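Local coordinates for probable ribosomal RNA small subunit methyltransferase (Thermus thermophilus, PDB 3DMH), which transfers a methyl group from S-adenosylmethionine to the N2 of a guanosine in the 16S ribosomal RNA of the small subunit, at residues L107-G112 with K143-Y148; G133-A138 with A171-E176; G139-G144 with P167-L172; L194-T199 with L251-A256. All blocks are in the same frame, centred on the assembly; numbering follows the deposited sequence.

Contacts 1, 2 and 3 cluster in the first of two seven-stranded mixed sheets, both with the strand order 3-2-1-4-5-7-6, while contact 4 lies beside the second. The centres of contacts 1 and 3 are about 6 Å apart, and each is about 14 Å from contact 2. Contacts 2 and 3 are successive parts of one antiparallel pairing, strand 133-140 with strand 168-174; contact 1 ties the end of the neighbouring strand 102-108 to helix 145-156, which follows strand 133-140. All three close before contact 4 (194-199 with 251-256) opens, 37 to 46 Å away between centres, in the half carrying the guanosine site and cofactor-binding Ser216. Matching strand orders are consistent with tandem methyltransferase-like domains.

Contact 1. Residues L107-G112 with K143-Y148; sequences LALPAG and KGFERY. With SO4 (sulfate ion), chain C.
Ala111 and Lys143 bring the two backbones closest, with CA atoms 6.2 Å apart, and no direct hydrogen bond joins the segments. Leu109 carries most of the apolar contact. Its CG stands anti to the carbonyl carbon (chi1 -75°), and the two methyls beyond it divide the work: CD1 lies 3.8 Å from Phe145 CD1, while CD2 rests against Tyr148 CB at 3.8 Å. An alanine in place of Leu109 would probably open a gap between this loop and the first turn of helix 145-156, with Phe145 CD1 and Tyr148 CB losing their methyl partners. Further on, Ala111 CB sits 3.4 Å from Lys143 O. A water links the two segments, donating to Ala111 O at 2.8 Å and hydrogen-bonding to Tyr148 OH. Gly144, at the N-cap position of the helix, has positive phi, and a CB there would collide with Tyr148 CE2. A sulfate ion, probably from the crystallisation liquor, accepts a bond from Gly112 N after the inverse gamma turn centred on Pro110. Helix 115-128 adds Val118 against both Leu109 and Tyr148, and strand 133-140 brings Leu137 to Leu109, so the start of helix 145-156 is seated beside the end of strand 102-108.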
loop_
_atom_site.group_PDB
_atom_site.type_symbol
_atom_site.label_atom_id
_atom_site.label_comp_id
_atom_site.label_asym_id
_atom_site.label_seq_id
_atom_site.Cartn_x
_atom_site.Cartn_y
_atom_site.Cartn_z
ATOM N N LEU A 107 -8.127 14.873 5.508
ATOM C CA LEU A 107 -8.251 13.593 4.800
ATOM C C LEU A 107 -8.317 13.819 3.295
ATOM O O LEU A 107 -9.347 14.275 2.752
ATOM C CB LEU A 107 -9.483 12.807 5.285
ATOM C CG LEU A 107 -9.838 11.519 4.543
ATOM C CD1 LEU A 107 -8.713 10.496 4.705
ATOM C CD2 LEU A 107 -11.112 10.971 5.108
ATOM N N ALA A 108 -7.188 13.560 2.629
ATOM C CA ALA A 108 -7.200 13.337 1.189
ATOM C C ALA A 108 -7.866 11.971 0.971
ATOM O O ALA A 108 -7.393 10.952 1.485
ATOM C CB ALA A 108 -5.766 13.345 0.636
ATOM N N LEU A 109 -8.982 11.955 0.256
ATOM C CA LEU A 109 -9.726 10.711 0.051
ATOM C C LEU A 109 -8.875 9.630 -0.600
ATOM O O LEU A 109 -8.353 9.835 -1.701
ATOM C CB LEU A 109 -10.940 10.971 -0.827
ATOM C CG LEU A 109 -12.035 11.690 -0.051
ATOM C CD1 LEU A 109 -12.984 12.427 -1.023
ATOM C CD2 LEU A 109 -12.793 10.703 0.793
ATOM N N PRO A 110 -8.723 8.480 0.089
ATOM C CA PRO A 110 -7.940 7.369 -0.467
ATOM C C PRO A 110 -8.779 6.559 -1.465
ATOM O O PRO A 110 -8.982 5.351 -1.284
ATOM C CB PRO A 110 -7.582 6.545 0.781
ATOM C CG PRO A 110 -8.753 6.761 1.713
ATOM C CD PRO A 110 -9.232 8.182 1.450
ATOM N N ALA A 111 -9.249 7.231 -2.515
ATOM C CA ALA A 111 -10.253 6.651 -3.418
ATOM C C ALA A 111 -9.745 5.395 -4.117
ATOM O O ALA A 111 -10.530 4.482 -4.420
ATOM C CB ALA A 111 -10.696 7.689 -4.437
ATOM N N GLY A 112 -8.441 5.361 -4.381
ATOM C CA GLY A 112 -7.843 4.225 -5.090
ATOM C C GLY A 112 -7.901 2.922 -4.313
ATOM O O GLY A 112 -7.810 1.842 -4.910
ATOM N N LYS A 143 -13.239 10.598 -9.130
ATOM C CA LYS A 143 -12.946 9.479 -8.236
ATOM C C LYS A 143 -13.771 9.569 -6.952
ATOM O O LYS A 143 -13.236 9.484 -5.838
ATOM C CB LYS A 143 -11.445 9.385 -7.937
ATOM C CG LYS A 143 -10.602 9.206 -9.185
ATOM C CD LYS A 143 -9.140 9.107 -8.836
ATOM C CE LYS A 143 -8.273 9.117 -10.073
ATOM N NZ LYS A 143 -6.838 9.056 -9.670
ATOM N N GLY A 144 -15.076 9.770 -7.127
ATOM C CA GLY A 144 -16.045 9.655 -6.040
ATOM C C GLY A 144 -16.202 10.811 -5.065
ATOM O O GLY A 144 -16.937 10.676 -4.086
ATOM N N PHE A 145 -15.573 11.952 -5.327
ATOM C CA PHE A 145 -15.665 13.072 -4.371
ATOM C C PHE A 145 -17.098 13.433 -3.955
ATOM O O PHE A 145 -17.382 13.635 -2.769
ATOM C CB PHE A 145 -14.937 14.342 -4.842
ATOM C CG PHE A 145 -15.071 15.487 -3.868
ATOM C CD1 PHE A 145 -14.233 15.571 -2.759
ATOM C CD2 PHE A 145 -16.074 16.442 -4.024
ATOM C CE1 PHE A 145 -14.371 16.610 -1.834
ATOM C CE2 PHE A 145 -16.216 17.479 -3.106
ATOM C CZ PHE A 145 -15.358 17.562 -2.007
ATOM N N GLU A 146 -18.006 13.525 -4.918
ATOM C CA GLU A 146 -19.358 13.954 -4.575
ATOM C C GLU A 146 -20.045 12.944 -3.662
ATOM O O GLU A 146 -20.674 13.333 -2.679
ATOM C CB GLU A 146 -20.193 14.303 -5.812
ATOM C CG GLU A 146 -19.752 15.611 -6.501
ATOM C CD GLU A 146 -19.726 16.854 -5.581
ATOM O OE1 GLU A 146 -20.460 16.908 -4.560
ATOM O OE2 GLU A 146 -18.966 17.798 -5.898
ATOM N N ARG A 147 -19.875 11.654 -3.962
ATOM C CA ARG A 147 -20.429 10.583 -3.132
ATOM C C ARG A 147 -19.848 10.593 -1.714
ATOM O O ARG A 147 -20.594 10.492 -0.730
ATOM C CB ARG A 147 -20.274 9.213 -3.829
ATOM C CG ARG A 147 -20.268 7.971 -2.917
ATOM C CD ARG A 147 -20.335 6.654 -3.722
ATOM N NE ARG A 147 -19.061 5.958 -3.894
ATOM C CZ ARG A 147 -18.270 6.096 -4.953
ATOM N NH1 ARG A 147 -18.606 6.933 -5.929
ATOM N NH2 ARG A 147 -17.151 5.409 -5.037
ATOM N N TYR A 148 -18.525 10.748 -1.612
ATOM C CA TYR A 148 -17.870 10.708 -0.314
ATOM C C TYR A 148 -18.145 11.962 0.507
ATOM O O TYR A 148 -18.318 11.878 1.726
ATOM C CB TYR A 148 -16.371 10.454 -0.479
ATOM C CG TYR A 148 -16.047 9.100 -1.088
ATOM C CD1 TYR A 148 -16.633 7.927 -0.596
ATOM C CD2 TYR A 148 -15.123 8.990 -2.134
ATOM C CE1 TYR A 148 -16.307 6.665 -1.147
ATOM C CE2 TYR A 148 -14.794 7.743 -2.690
ATOM C CZ TYR A 148 -15.390 6.586 -2.186
ATOM O OH TYR A 148 -15.062 5.347 -2.727
HETATM S S SO4 C . -5.074 6.332 -2.784
HETATM O O1 SO4 C . -4.658 7.200 -1.668
HETATM O O2 SO4 C . -5.574 5.049 -2.307
HETATM O O3 SO4 C . -6.168 6.993 -3.521
HETATM O O4 SO4 C . -3.923 6.146 -3.662
HETATM O O HOH W 1 -13.263 5.025 -4.680
#

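Contact 2. Residues G133-A138 with A171-E176; sequences GRLYLA and ALLEKE
Leu173 O is gripped from the neighbouring strand by two groups: Leu135 N donates a hydrogen bond of 2.8 Å, and Arg134 CA makes a CA-H...O contact at 3.0 Å. Leu173 N returns the bond to Leu135 O, and Leu137 and Ala171 form a second hydrogen-bonded pair. Lys175 N closes the ladder on Gly133 O at 2.9 Å. The non-hydrogen-bonded pairs, Arg134 with Glu174 and Tyr136 with Leu172, put their side chains on one face of the sheet. There Leu172, with CG anti to the backbone N (chi1 -174°), lays CD1 over the ring of Tyr136. That methyl stands 3.6 Å from the ring centroid and only 4° off the normal, a CH-pi contact centred on the aromatic face. The phenol oxygen is hydrogen-bonded to Glu43 N, which holds the far end of the ring. Arg134 NE and Glu174 OE1 remain 4.8 Å apart, too far for a salt bridge, although their opposite charges may still attract. On the other face Leu173 CD1 reaches across to Leu137 CB at 3.9 Å, and helix 145-156 covers this apolar side through Leu156, Phe149 and Ala152. Beyond the strand, Lys175 NZ turns to the carbonyls of Ala126 and Leu129. Strand 168-174 returning antiparallel beside the parallel strand 133-140 is the reversal characteristic of the class I methyltransferase sheet, where strand 7 is inserted between strands 5 and 6.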
loop_
_atom_site.group_PDB
_atom_site.type_symbol
_atom_site.label_atom_id
_atom_site.label_comp_id
_atom_site.label_asym_id
_atom_site.label_seq_id
_atom_site.Cartn_x
_atom_site.Cartn_y
_atom_site.Cartn_z
ATOM N N GLY A 133 -15.428 20.024 16.198
ATOM C CA GLY A 133 -14.195 19.887 15.403
ATOM C C GLY A 133 -14.489 19.981 13.924
ATOM O O GLY A 133 -15.634 19.893 13.517
ATOM N N ARG A 134 -13.446 20.132 13.103
ATOM C CA ARG A 134 -13.646 20.299 11.659
ATOM C C ARG A 134 -12.822 19.315 10.824
ATOM O O ARG A 134 -11.778 18.838 11.259
ATOM C CB ARG A 134 -13.311 21.729 11.235
ATOM C CG ARG A 134 -14.290 22.748 11.824
ATOM C CD ARG A 134 -13.889 24.156 11.464
ATOM N NE ARG A 134 -14.822 25.112 12.041
ATOM C CZ ARG A 134 -14.766 26.425 11.843
ATOM N NH1 ARG A 134 -13.808 26.949 11.088
ATOM N NH2 ARG A 134 -15.666 27.217 12.410
ATOM N N LEU A 135 -13.313 19.030 9.623
ATOM C CA LEU A 135 -12.664 18.083 8.716
ATOM C C LEU A 135 -12.435 18.748 7.368
ATOM O O LEU A 135 -13.375 19.252 6.744
ATOM C CB LEU A 135 -13.533 16.832 8.532
ATOM C CG LEU A 135 -13.164 15.871 7.395
ATOM C CD1 LEU A 135 -11.785 15.218 7.599
ATOM C CD2 LEU A 135 -14.230 14.778 7.216
ATOM N N TYR A 136 -11.182 18.750 6.919
ATOM C CA TYR A 136 -10.865 19.104 5.538
ATOM C C TYR A 136 -10.866 17.818 4.750
ATOM O O TYR A 136 -10.126 16.890 5.085
ATOM C CB TYR A 136 -9.465 19.720 5.421
ATOM C CG TYR A 136 -9.407 21.182 5.740
ATOM C CD1 TYR A 136 -9.852 22.142 4.823
ATOM C CD2 TYR A 136 -8.902 21.620 6.954
ATOM C CE1 TYR A 136 -9.798 23.503 5.120
ATOM C CE2 TYR A 136 -8.845 22.975 7.270
ATOM C CZ TYR A 136 -9.290 23.911 6.357
ATOM O OH TYR A 136 -9.212 25.250 6.680
ATOM N N LEU A 137 -11.731 17.757 3.742
ATOM C CA LEU A 137 -11.895 16.558 2.929
ATOM C C LEU A 137 -11.543 16.902 1.492
ATOM O O LEU A 137 -12.160 17.776 0.892
ATOM C CB LEU A 137 -13.349 16.059 3.017
ATOM C CG LEU A 137 -13.619 14.707 2.363
ATOM C CD1 LEU A 137 -13.026 13.572 3.187
ATOM C CD2 LEU A 137 -15.125 14.546 2.170
ATOM N N ALA A 138 -10.551 16.221 0.918
ATOM C CA ALA A 138 -10.149 16.566 -0.440
ATOM C C ALA A 138 -10.242 15.369 -1.370
ATOM O O ALA A 138 -10.054 14.224 -0.963
ATOM C CB ALA A 138 -8.716 17.123 -0.465
ATOM N N ALA A 171 -13.256 20.334 0.617
ATOM C CA ALA A 171 -14.374 20.776 1.432
ATOM C C ALA A 171 -13.993 20.883 2.898
ATOM O O ALA A 171 -13.074 20.205 3.372
ATOM C CB ALA A 171 -15.555 19.842 1.267
ATOM N N LEU A 172 -14.726 21.736 3.610
ATOM C CA LEU A 172 -14.582 21.867 5.051
ATOM C C LEU A 172 -15.909 21.503 5.710
ATOM O O LEU A 172 -16.973 21.969 5.273
ATOM C CB LEU A 172 -14.149 23.287 5.414
ATOM C CG LEU A 172 -13.812 23.577 6.882
ATOM C CD1 LEU A 172 -12.731 22.628 7.427
ATOM C CD2 LEU A 172 -13.372 25.029 7.019
ATOM N N LEU A 173 -15.834 20.661 6.737
ATOM C CA LEU A 173 -17.026 20.194 7.464
ATOM C C LEU A 173 -16.890 20.329 8.977
ATOM O O LEU A 173 -15.777 20.349 9.505
ATOM C CB LEU A 173 -17.343 18.730 7.110
ATOM C CG LEU A 173 -17.529 18.324 5.641
ATOM C CD1 LEU A 173 -16.238 17.759 5.040
ATOM C CD2 LEU A 173 -18.627 17.294 5.532
ATOM N N GLU A 174 -18.038 20.407 9.660
ATOM C CA GLU A 174 -18.090 20.553 11.116
ATOM C C GLU A 174 -18.790 19.351 11.758
ATOM O O GLU A 174 -19.853 18.938 11.295
ATOM C CB GLU A 174 -18.848 21.838 11.483
ATOM C CG GLU A 174 -18.825 22.156 12.959
ATOM C CD GLU A 174 -19.528 23.468 13.304
ATOM O OE1 GLU A 174 -19.522 24.400 12.469
ATOM O OE2 GLU A 174 -20.075 23.569 14.418
ATOM N N LYS A 175 -18.209 18.814 12.832
ATOM C CA LYS A 175 -18.869 17.757 13.603
ATOM C C LYS A 175 -19.972 18.383 14.452
ATOM O O LYS A 175 -19.701 19.136 15.392
ATOM C CB LYS A 175 -17.880 17.000 14.494
ATOM C CG LYS A 175 -18.498 15.769 15.166
ATOM C CD LYS A 175 -17.455 14.946 15.897
ATOM C CE LYS A 175 -18.087 13.848 16.721
ATOM N NZ LYS A 175 -17.065 12.952 17.323
ATOM N N GLU A 176 -21.210 18.066 14.102
ATOM C CA GLU A 176 -22.378 18.631 14.792
ATOM C C GLU A 176 -23.197 17.536 15.475
ATOM O O GLU A 176 -24.150 17.811 16.235
ATOM C CB GLU A 176 -23.247 19.424 13.805
ATOM C CG GLU A 176 -22.557 20.632 13.180
ATOM C CD GLU A 176 -23.519 21.546 12.438
ATOM O OE1 GLU A 176 -24.189 22.356 13.104
ATOM O OE2 GLU A 176 -23.605 21.463 11.195
#

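Contact 3. Residues G139-G144 with P167-L172; sequences GDKNKG and PYRVAL
Asp140 holds CG anti to its backbone N (chi1 -175°), whereas Tyr168 holds CG anti to its carbonyl carbon (chi1 -51°); as a non-hydrogen-bonded pair on one face of the sheet, the two side chains lie side by side and point the same way. The carboxylate and ring planes are turned 55° apart, with Asp140 OD2 at 3.6 Å from Tyr168 CE1. Pro167 leans over the same ring and places CG 3.6 Å above its plane, over the centre. The ring of this proline is also met by two oxygens from the facing segment, its CB lying 3.5 Å from Asn142 OD1 and nearly as close to Asp140 OD1. The latter oxygen has a further task: Asn142 N donates to it at 2.9 Å from above the carboxylate plane, forming an Asx turn as the chain leaves the strand.

Here the antiparallel ladder between strands 133-140 and 168-174, the fifth and seventh of a class I methyltransferase sheet, runs out. Gly139 and Arg169 form a hydrogen-bonded pair, and Lys141 N adds a last bond to Pro167 O. On the face of Arg169, Lys141 CD lies over its guanidinium, offset toward the rim and 3.3 Å from NH2. Lys141 NZ, 4.6 Å from Arg169 NH2, is probably disfavoured by that like charge, which its salt bridge with Glu146 OE2 is likely to offset. Arg169 NH1 donates to Gly166 O and, at 3.0 Å, to Tyr168 O, the latter lying in the guanidinium plane.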
loop_
_atom_site.group_PDB
_atom_site.type_symbol
_atom_site.label_atom_id
_atom_site.label_comp_id
_atom_site.label_asym_id
_atom_site.label_seq_id
_atom_site.Cartn_x
_atom_site.Cartn_y
_atom_site.Cartn_z
ATOM N N GLY A 139 -10.536 15.626 -2.639
ATOM C CA GLY A 139 -10.572 14.520 -3.588
ATOM C C GLY A 139 -10.840 14.965 -5.007
ATOM O O GLY A 139 -10.551 16.108 -5.377
ATOM N N ASP A 140 -11.412 14.046 -5.775
ATOM C CA ASP A 140 -11.498 14.140 -7.229
ATOM C C ASP A 140 -12.922 13.772 -7.637
ATOM O O ASP A 140 -13.416 12.701 -7.291
ATOM C CB ASP A 140 -10.479 13.137 -7.802
ATOM C CG ASP A 140 -10.341 13.195 -9.322
ATOM O OD1 ASP A 140 -11.195 13.769 -10.024
ATOM O OD2 ASP A 140 -9.346 12.612 -9.807
ATOM N N LYS A 141 -13.604 14.668 -8.348
ATOM C CA LYS A 141 -14.951 14.355 -8.787
ATOM C C LYS A 141 -15.005 13.150 -9.730
ATOM O O LYS A 141 -16.039 12.488 -9.816
ATOM C CB LYS A 141 -15.612 15.579 -9.423
ATOM C CG LYS A 141 -16.171 16.568 -8.408
ATOM C CD LYS A 141 -16.575 17.864 -9.086
ATOM C CE LYS A 141 -17.809 17.711 -9.962
ATOM N NZ LYS A 141 -19.068 17.697 -9.166
ATOM N N ASN A 142 -13.895 12.865 -10.416
ATOM C CA ASN A 142 -13.774 11.663 -11.249
ATOM C C ASN A 142 -13.487 10.410 -10.422
ATOM O O ASN A 142 -13.467 9.292 -10.960
ATOM C CB ASN A 142 -12.660 11.814 -12.288
ATOM C CG ASN A 142 -12.854 13.009 -13.190
ATOM O OD1 ASN A 142 -11.921 13.787 -13.405
ATOM N ND2 ASN A 142 -14.062 13.170 -13.722
ATOM N N LYS A 143 -13.239 10.598 -9.130
ATOM C CA LYS A 143 -12.946 9.479 -8.236
ATOM C C LYS A 143 -13.771 9.569 -6.952
ATOM O O LYS A 143 -13.236 9.484 -5.838
ATOM C CB LYS A 143 -11.445 9.385 -7.937
ATOM C CG LYS A 143 -10.602 9.206 -9.185
ATOM C CD LYS A 143 -9.140 9.107 -8.836
ATOM C CE LYS A 143 -8.273 9.117 -10.073
ATOM N NZ LYS A 143 -6.838 9.056 -9.670
ATOM N N GLY A 144 -15.076 9.770 -7.127
ATOM C CA GLY A 144 -16.045 9.655 -6.040
ATOM C C GLY A 144 -16.202 10.811 -5.065
ATOM O O GLY A 144 -16.937 10.676 -4.086
ATOM N N PRO A 167 -11.319 19.123 -11.721
ATOM C CA PRO A 167 -12.166 18.141 -11.051
ATOM C C PRO A 167 -11.832 18.001 -9.556
ATOM O O PRO A 167 -12.551 17.305 -8.834
ATOM C CB PRO A 167 -11.805 16.842 -11.776
ATOM C CG PRO A 167 -10.341 17.001 -12.053
ATOM C CD PRO A 167 -10.172 18.478 -12.393
ATOM N N TYR A 168 -10.775 18.679 -9.105
ATOM C CA TYR A 168 -10.276 18.509 -7.732
ATOM C C TYR A 168 -10.982 19.453 -6.779
ATOM O O TYR A 168 -11.277 20.605 -7.133
ATOM C CB TYR A 168 -8.753 18.677 -7.673
ATOM C CG TYR A 168 -8.066 17.806 -8.696
ATOM C CD1 TYR A 168 -8.006 16.417 -8.525
ATOM C CD2 TYR A 168 -7.519 18.360 -9.851
ATOM C CE1 TYR A 168 -7.412 15.608 -9.482
ATOM C CE2 TYR A 168 -6.909 17.555 -10.807
ATOM C CZ TYR A 168 -6.864 16.190 -10.618
ATOM O OH TYR A 168 -6.260 15.403 -11.575
ATOM N N ARG A 169 -11.266 18.955 -5.575
ATOM C CA ARG A 169 -12.057 19.697 -4.591
ATOM C C ARG A 169 -11.445 19.562 -3.210
ATOM O O ARG A 169 -10.878 18.514 -2.882
ATOM C CB ARG A 169 -13.476 19.133 -4.507
ATOM C CG ARG A 169 -14.330 19.272 -5.760
ATOM C CD ARG A 169 -14.677 20.729 -6.011
ATOM N NE ARG A 169 -15.531 20.906 -7.191
ATOM C CZ ARG A 169 -15.094 20.958 -8.449
ATOM N NH1 ARG A 169 -13.801 20.852 -8.726
ATOM N NH2 ARG A 169 -15.965 21.128 -9.441
ATOM N N VAL A 170 -11.589 20.620 -2.413
ATOM C CA VAL A 170 -11.440 20.545 -0.956
ATOM C C VAL A 170 -12.714 21.090 -0.334
ATOM O O VAL A 170 -13.197 22.160 -0.737
ATOM C CB VAL A 170 -10.270 21.388 -0.426
ATOM C CG1 VAL A 170 -10.099 21.162 1.089
ATOM C CG2 VAL A 170 -8.979 21.065 -1.163
ATOM N N ALA A 171 -13.256 20.334 0.617
ATOM C CA ALA A 171 -14.374 20.776 1.432
ATOM C C ALA A 171 -13.993 20.883 2.898
ATOM O O ALA A 171 -13.074 20.205 3.372
ATOM C CB ALA A 171 -15.555 19.842 1.267
ATOM N N LEU A 172 -14.726 21.736 3.610
ATOM C CA LEU A 172 -14.582 21.867 5.051
ATOM C C LEU A 172 -15.909 21.503 5.710
ATOM O O LEU A 172 -16.973 21.969 5.273
ATOM C CB LEU A 172 -14.149 23.287 5.414
ATOM C CG LEU A 172 -13.812 23.577 6.882
ATOM C CD1 LEU A 172 -12.731 22.628 7.427
ATOM C CD2 LEU A 172 -13.372 25.029 7.019
#

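Contact 4. Residues L194-T199 with L251-A256; sequences LGAEYT and LARMGA
Tyr198 and Arg253 bury most of this contact, which sets strand 196-202 of a two-stranded antiparallel hairpin against the Schellman-capped end of helix 248-253 in the methyltransferase domain. Their side chains slide past each other in opposite directions. Arg253 starts with CG anti to the backbone N (chi1 -179°), and the chain then bends at chi2 and chi3; the guanidinium beyond lies beside the tyrosine. Arg253 CB meets the edge of the Tyr198 ring, in plane, 3.2 Å from OH, and CG comes almost as near to the same oxygen. The guanidinium presents a face to Tyr198 CE1, which stands 4.0 Å above it, offset toward the rim, with the two planes 16° apart. An alanine in place of Tyr198 would take the phenol from beside Arg253 CB and CG and would probably leave the guanidinium freer to turn, although Arg253 NH2 is also hydrogen-bonded to Asn278 O. Met254 supplies the next apolar touch, its SD lying 4.3 Å from Leu194 CD1, beside Gln224 of helix 214-227. Positive phi at Gly255 lets the chain leave the helix. The side chain of Tyr198 is about 12 Å from the bound S-adenosylmethionine, so it does not touch the cofactor. At the edge of the guanidinium, in its plane, a water accepts a short bond from Arg253 NH2 and donates to Glu197 O at 2.9 Å, bridging the two segments.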
loop_
_atom_site.group_PDB
_atom_site.type_symbol
_atom_site.label_atom_id
_atom_site.label_comp_id
_atom_site.label_asym_id
_atom_site.label_seq_id
_atom_site.Cartn_x
_atom_site.Cartn_y
_atom_site.Cartn_z
ATOM N N LEU A 194 -3.920 -25.280 -5.810
ATOM C CA LEU A 194 -3.058 -26.444 -6.028
ATOM C C LEU A 194 -3.430 -27.630 -5.128
ATOM O O LEU A 194 -2.565 -28.253 -4.510
ATOM C CB LEU A 194 -1.572 -26.066 -5.851
ATOM C CG LEU A 194 -0.957 -24.926 -6.669
ATOM C CD1 LEU A 194 0.431 -24.573 -6.137
ATOM C CD2 LEU A 194 -0.893 -25.270 -8.146
ATOM N N GLY A 195 -4.728 -27.921 -5.048
ATOM C CA GLY A 195 -5.229 -29.087 -4.307
ATOM C C GLY A 195 -5.364 -28.934 -2.797
ATOM O O GLY A 195 -5.535 -29.934 -2.090
ATOM N N ALA A 196 -5.284 -27.692 -2.304
ATOM C CA ALA A 196 -5.385 -27.423 -0.866
ATOM C C ALA A 196 -6.290 -26.229 -0.582
ATOM O O ALA A 196 -6.352 -25.292 -1.374
ATOM C CB ALA A 196 -4.001 -27.202 -0.263
ATOM N N GLU A 197 -6.979 -26.276 0.552
ATOM C CA GLU A 197 -7.940 -25.243 0.937
ATOM C C GLU A 197 -7.309 -24.168 1.789
ATOM O O GLU A 197 -6.619 -24.478 2.760
ATOM C CB GLU A 197 -9.085 -25.856 1.738
ATOM C CG GLU A 197 -9.996 -26.755 0.931
ATOM C CD GLU A 197 -10.767 -26.005 -0.148
ATOM O OE1 GLU A 197 -11.120 -24.819 0.062
ATOM O OE2 GLU A 197 -11.025 -26.622 -1.208
ATOM N N TYR A 198 -7.579 -22.910 1.430
ATOM C CA TYR A 198 -7.117 -21.743 2.190
ATOM C C TYR A 198 -8.287 -20.829 2.511
ATOM O O TYR A 198 -9.200 -20.670 1.699
ATOM C CB TYR A 198 -6.053 -20.960 1.405
ATOM C CG TYR A 198 -4.838 -21.787 1.069
ATOM C CD1 TYR A 198 -3.749 -21.857 1.940
ATOM C CD2 TYR A 198 -4.796 -22.545 -0.099
ATOM C CE1 TYR A 198 -2.642 -22.639 1.639
ATOM C CE2 TYR A 198 -3.701 -23.330 -0.401
ATOM C CZ TYR A 198 -2.631 -23.381 0.469
ATOM O OH TYR A 198 -1.548 -24.167 0.154
ATOM N N THR A 199 -8.262 -20.227 3.699
ATOM C CA THR A 199 -9.194 -19.157 4.021
ATOM C C THR A 199 -8.388 -17.894 4.216
ATOM O O THR A 199 -7.649 -17.767 5.194
ATOM C CB THR A 199 -10.017 -19.450 5.282
ATOM O OG1 THR A 199 -10.773 -20.653 5.075
ATOM C CG2 THR A 199 -10.984 -18.316 5.562
ATOM N N LEU A 251 2.840 -21.154 -0.568
ATOM C CA LEU A 251 4.263 -21.485 -0.481
ATOM C C LEU A 251 4.681 -21.942 0.926
ATOM O O LEU A 251 5.514 -22.849 1.060
ATOM C CB LEU A 251 5.136 -20.339 -1.001
ATOM C CG LEU A 251 4.995 -20.100 -2.515
ATOM C CD1 LEU A 251 5.627 -18.767 -2.879
ATOM C CD2 LEU A 251 5.585 -21.250 -3.357
ATOM N N ALA A 252 4.090 -21.344 1.964
ATOM C CA ALA A 252 4.333 -21.784 3.352
ATOM C C ALA A 252 3.771 -23.177 3.564
ATOM O O ALA A 252 4.410 -24.028 4.194
ATOM C CB ALA A 252 3.721 -20.818 4.359
ATOM N N ARG A 253 2.573 -23.403 3.027
ATOM C CA ARG A 253 1.931 -24.726 3.112
ATOM C C ARG A 253 2.777 -25.812 2.434
ATOM O O ARG A 253 2.836 -26.950 2.912
ATOM C CB ARG A 253 0.511 -24.678 2.529
ATOM C CG ARG A 253 -0.312 -25.990 2.566
ATOM C CD ARG A 253 -0.533 -26.530 3.967
ATOM N NE ARG A 253 -1.294 -25.644 4.851
ATOM C CZ ARG A 253 -2.604 -25.411 4.771
ATOM N NH1 ARG A 253 -3.341 -25.978 3.817
ATOM N NH2 ARG A 253 -3.178 -24.601 5.657
ATOM N N MET A 254 3.446 -25.438 1.348
ATOM C CA MET A 254 4.342 -26.334 0.616
ATOM C C MET A 254 5.683 -26.548 1.326
ATOM O O MET A 254 6.525 -27.303 0.839
ATOM C CB MET A 254 4.570 -25.838 -0.821
ATOM C CG MET A 254 3.323 -25.792 -1.716
ATOM S SD MET A 254 3.572 -24.865 -3.260
ATOM C CE MET A 254 4.453 -26.060 -4.256
ATOM N N GLY A 255 5.880 -25.900 2.471
ATOM C CA GLY A 255 7.055 -26.157 3.313
ATOM C C GLY A 255 8.218 -25.193 3.132
ATOM O O GLY A 255 9.319 -25.439 3.645
ATOM N N ALA A 256 7.988 -24.115 2.385
ATOM C CA ALA A 256 8.984 -23.069 2.218
ATOM C C ALA A 256 9.094 -22.249 3.494
ATOM O O ALA A 256 8.119 -22.126 4.256
ATOM C CB ALA A 256 8.598 -22.154 1.055
HETATM O O HOH W 2 -5.593 -23.868 5.412
#